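Local structure of aminotransferase, classes I and II (3H14) at residues Ser169-Asn172 / Pro173-Thr176; Asp278-Leu281 / Gln282-Asp286. The protein probably catalyses the pyridoxal-phosphate-dependent transfer of an amino group from L-aspartate to 2-oxoglutarate, giving oxaloacetate and L-glutamate. All coordinates share one frame; numbering follows the deposited sequence.

Contact 1. Residues Ser169-Asn172 / Pro173-Thr176; sequences SPAN and PTGT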
loop_
_atom_site.group_PDB
_atom_site.type_symbol
_atom_site.label_atom_id
_atom_site.label_comp_id
_atom_site.label_asym_id
_atom_site.label_seq_id
_atom_site.Cartn_x
_atom_site.Cartn_y
_atom_site.Cartn_z
ATOM N N SER A 169 -1.190 -7.756 0.003
ATOM C CA SER A 169 -0.297 -8.450 -0.926
ATOM C C SER A 169 -0.488 -7.865 -2.325
ATOM O O SER A 169 -1.606 -7.877 -2.833
ATOM C CB SER A 169 -0.596 -9.961 -0.958
ATOM O OG SER A 169 0.140 -10.639 -1.978
ATOM N N PRO A 170 0.592 -7.283 -2.924
ATOM C CA PRO A 170 1.886 -6.919 -2.313
ATOM C C PRO A 170 1.763 -5.949 -1.127
ATOM O O PRO A 170 0.944 -5.029 -1.174
ATOM C CB PRO A 170 2.626 -6.213 -3.462
ATOM C CG PRO A 170 1.960 -6.685 -4.715
ATOM C CD PRO A 170 0.536 -6.933 -4.357
ATOM N N ALA A 171 2.590 -6.139 -0.094
ATOM C CA ALA A 171 2.550 -5.318 1.095
ATOM C C ALA A 171 3.475 -4.100 1.057
ATOM O O ALA A 171 4.515 -4.095 0.428
ATOM C CB ALA A 171 2.848 -6.155 2.348
ATOM N N ASN A 172 3.027 -3.043 1.705
ATOM C CA ASN A 172 3.836 -1.912 2.069
ATOM C C ASN A 172 4.158 -2.194 3.535
ATOM O O ASN A 172 3.239 -2.368 4.337
ATOM C CB ASN A 172 3.003 -0.632 1.921
ATOM C CG ASN A 172 3.739 0.619 2.336
ATOM O OD1 ASN A 172 4.896 0.594 2.771
ATOM N ND2 ASN A 172 3.045 1.738 2.252
ATOM N N PRO A 173 5.446 -2.184 3.933
ATOM C CA PRO A 173 6.647 -1.711 3.268
ATOM C C PRO A 173 7.580 -2.736 2.633
ATOM O O PRO A 173 8.645 -2.352 2.192
ATOM C CB PRO A 173 7.377 -1.045 4.432
ATOM C CG PRO A 173 7.158 -2.014 5.564
ATOM C CD PRO A 173 5.742 -2.550 5.340
ATOM N N THR A 174 7.185 -4.001 2.605
ATOM C CA THR A 174 8.091 -5.109 2.316
ATOM C C THR A 174 8.094 -5.532 0.878
ATOM O O THR A 174 9.090 -6.091 0.413
ATOM C CB THR A 174 7.720 -6.347 3.140
ATOM O OG1 THR A 174 6.395 -6.756 2.813
ATOM C CG2 THR A 174 7.831 -6.062 4.597
ATOM N N GLY A 175 6.975 -5.295 0.189
ATOM C CA GLY A 175 6.719 -5.852 -1.110
ATOM C C GLY A 175 6.349 -7.321 -1.145
ATOM O O GLY A 175 6.124 -7.859 -2.224
ATOM N N THR A 176 6.267 -7.988 0.001
ATOM C CA THR A 176 5.999 -9.447 -0.022
ATOM C C THR A 176 4.547 -9.754 -0.427
ATOM O O THR A 176 3.615 -8.944 -0.195
ATOM C CB THR A 176 6.380 -10.129 1.317
ATOM O OG1 THR A 176 5.540 -9.662 2.387
ATOM C CG2 THR A 176 7.851 -9.825 1.650
#

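Contact 2. Residues Asp278-Leu281 / Gln282-Asp286; sequences DAEL and QANLD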
loop_
_atom_site.group_PDB
_atom_site.type_symbol
_atom_site.label_atom_id
_atom_site.label_comp_id
_atom_site.label_asym_id
_atom_site.label_seq_id
_atom_site.Cartn_x
_atom_site.Cartn_y
_atom_site.Cartn_z
ATOM N N ASP A 278 -3.265 0.489 -20.951
ATOM C CA ASP A 278 -2.352 -0.650 -20.725
ATOM C C ASP A 278 -0.928 -0.388 -21.197
ATOM O O ASP A 278 0.019 -0.681 -20.481
ATOM C CB ASP A 278 -2.889 -1.914 -21.419
ATOM C CG ASP A 278 -4.344 -2.214 -21.060
ATOM O OD1 ASP A 278 -4.587 -2.907 -20.043
ATOM O OD2 ASP A 278 -5.245 -1.775 -21.815
ATOM N N ALA A 279 -0.761 0.193 -22.381
ATOM C CA ALA A 279 0.592 0.428 -22.903
ATOM C C ALA A 279 1.417 1.330 -21.997
ATOM O O ALA A 279 2.566 1.022 -21.690
ATOM C CB ALA A 279 0.536 1.019 -24.345
ATOM N N GLU A 280 0.855 2.473 -21.597
ATOM C CA GLU A 280 1.582 3.394 -20.751
ATOM C C GLU A 280 1.829 2.787 -19.383
ATOM O O GLU A 280 2.918 2.897 -18.862
ATOM C CB GLU A 280 0.865 4.740 -20.595
ATOM C CG GLU A 280 1.678 5.721 -19.824
ATOM C CD GLU A 280 1.080 7.132 -19.764
ATOM O OE1 GLU A 280 0.235 7.463 -20.613
ATOM O OE2 GLU A 280 1.453 7.893 -18.835
ATOM N N LEU A 281 0.817 2.169 -18.804
ATOM C CA LEU A 281 0.964 1.613 -17.440
ATOM C C LEU A 281 1.948 0.454 -17.399
ATOM O O LEU A 281 2.645 0.255 -16.411
ATOM C CB LEU A 281 -0.387 1.207 -16.875
ATOM C CG LEU A 281 -1.404 2.353 -16.860
ATOM C CD1 LEU A 281 -2.738 1.908 -16.354
ATOM C CD2 LEU A 281 -0.908 3.536 -16.084
ATOM N N GLN A 282 2.028 -0.316 -18.471
ATOM C CA GLN A 282 3.048 -1.357 -18.559
ATOM C C GLN A 282 4.425 -0.763 -18.772
ATOM O O GLN A 282 5.402 -1.356 -18.353
ATOM C CB GLN A 282 2.694 -2.410 -19.635
ATOM C CG GLN A 282 1.505 -3.294 -19.198
ATOM C CD GLN A 282 1.917 -4.348 -18.217
ATOM O OE1 GLN A 282 3.038 -4.849 -18.292
ATOM N NE2 GLN A 282 1.017 -4.720 -17.304
ATOM N N ALA A 283 4.513 0.412 -19.403
ATOM C CA ALA A 283 5.794 1.113 -19.567
ATOM C C ALA A 283 6.326 1.551 -18.213
ATOM O O ALA A 283 7.530 1.410 -17.911
ATOM C CB ALA A 283 5.629 2.306 -20.463
ATOM N N ASN A 284 5.429 2.101 -17.395
ATOM C CA ASN A 284 5.743 2.410 -16.002
ATOM C C ASN A 284 6.231 1.160 -15.324
ATOM O O ASN A 284 7.199 1.203 -14.617
ATOM C CB ASN A 284 4.519 2.897 -15.233
ATOM C CG ASN A 284 3.929 4.196 -15.772
ATOM O OD1 ASN A 284 4.568 4.951 -16.501
ATOM N ND2 ASN A 284 2.688 4.459 -15.389
ATOM N N LEU A 285 5.549 0.039 -15.502
ATOM C CA LEU A 285 6.009 -1.210 -14.873
ATOM C C LEU A 285 7.382 -1.692 -15.376
ATOM O O LEU A 285 8.171 -2.246 -14.608
ATOM C CB LEU A 285 4.976 -2.297 -15.031
ATOM C CG LEU A 285 5.296 -3.606 -14.300
ATOM C CD1 LEU A 285 5.456 -3.386 -12.803
ATOM C CD2 LEU A 285 4.199 -4.626 -14.576
ATOM N N ASP A 286 7.668 -1.487 -16.660
ATOM C CA ASP A 286 9.014 -1.785 -17.201
ATOM C C ASP A 286 10.076 -0.994 -16.461
ATOM O O ASP A 286 11.161 -1.501 -16.172
ATOM C CB ASP A 286 9.123 -1.490 -18.716
ATOM C CG ASP A 286 8.251 -2.402 -19.575
ATOM O OD1 ASP A 286 7.910 -3.530 -19.141
ATOM O OD2 ASP A 286 7.872 -1.968 -20.689
HETATM O O HOH W 1 4.150 7.303 -17.932
HETATM O O HOH W 2 1.105 7.068 -15.853
HETATM O O HOH W 3 1.805 1.679 -13.974
#

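Contact 1. Residues Ser169-Asn172 / Pro173-Thr176
Ala171 faces Gly175 and Thr176 across a tight reversal of the chain, in which the 169-172 and 173-176 pieces run 154° apart and two cis peptide bonds, before Pro170 and before Pro173, set the bends. Two backbone hydrogen bonds close the turn, both made by Ala171: its O accepts from Gly175 N at 2.7 Å, and its N donates to Thr176 O at 3.0 Å. The same Thr176 O also receives a CA-H...O contact from Pro170 CA at 3.4 Å. Gly175 has a positive phi, which favours glycine. The methyl of Ala171 lies alongside the hydroxyl of Thr174, CB to OG1 3.6 Å; a chi1 of 61° places that oxygen between the backbone N and the carbonyl carbon of its own residue.

The sequence Ser-Pro-Ala-Asn-Pro-Thr-Gly is the SPxNPTG signature of class I aminotransferases, a loop that leaves strand 164-168 of the large seven-stranded sheet and leads toward helix 180-192. Asn172 CG lies beside its own carbonyl carbon (chi1 177°), and the amide is turned so that OD1 comes to 2.9 Å from Pro173 CA. The same oxygen accepts a hydrogen bond from Arg358 NH1, so the loop of the large sheet meets strand 356-360 of the four-stranded sheet at this amide. In relatives this asparagine bonds the cofactor's ring hydroxyl and an arginine binds the substrate carboxylate, roles with which Asn172 and Arg358 are consistent. The Pro173 ring touches Phe348 and Tyr317, and Thr176 OG1 is hydrogen-bonded to Arg149 O and to Gln151 NE2.

Contact 2. Residues Asp278-Leu281 / Gln282-Asp286
Leu281 and Asn284 touch one turn apart on a helix, where the methyl CD2 of Leu281 comes within 3.8 Å of Asn284 ND2 and the two side chains cross obliquely. Asn284 CB also sits 3.4 Å from Leu281 O, and a chi1 of -62° turns CG anti to its own carbonyl carbon, which carries the amide back over the preceding turn toward Glu280. Three waters surround the amide, two of them bridging it to Glu280 OE2. One donates to both Glu280 OE2 and Asn284 OD1, at 2.9 and 2.8 Å; a second donates to Glu280 OE2 and accepts from Asn284 ND2; a third accepts from ND2 and donates to Leu281 O. Both ends of the amide are thus engaged by water, which should fix its rotation. An alanine here takes away the amide, and would probably leave all three waters short of a partner and the Leu281 methyl without its neighbour.

Farther out, Glu280 OE1 accepts from Arg47 N, anchoring the carboxylate from its other oxygen, while Leu281 packs on Tyr231 and Phe232. Gln282 CG lies 3.3 Å from Asp278 O; beyond it the chain bends and carries NE2 to a hydrogen bond with Tyr231 OH. Beneath these side chains run the i to i+4 backbone bonds, among them Asn284 N to Glu280 O at 3.0 Å, that mark the first turns of the alpha helix 278-302.

From the N terminus, the chain first completes contact 1, in the loop between strand 164-168 and helix 180-192, and only much later reaches contact 2, at the start of helix 278-302. The two are in series, neither nested nor crossed, and each is local: contact 1 closes a tight loop, whereas contact 2 closes successive turns of a helix. Their centres lie 20 Å apart and their nearest atoms about 9 Å, without touching. Contact 1 ties the large sheet's loop to the small sheet through Tyr315, Tyr317 and Arg358. Contact 2 joins its helix to the loop of Thr43 and Pro46 that runs into helix 47-57 at Arg47, and to the loop of Tyr231 and Phe232.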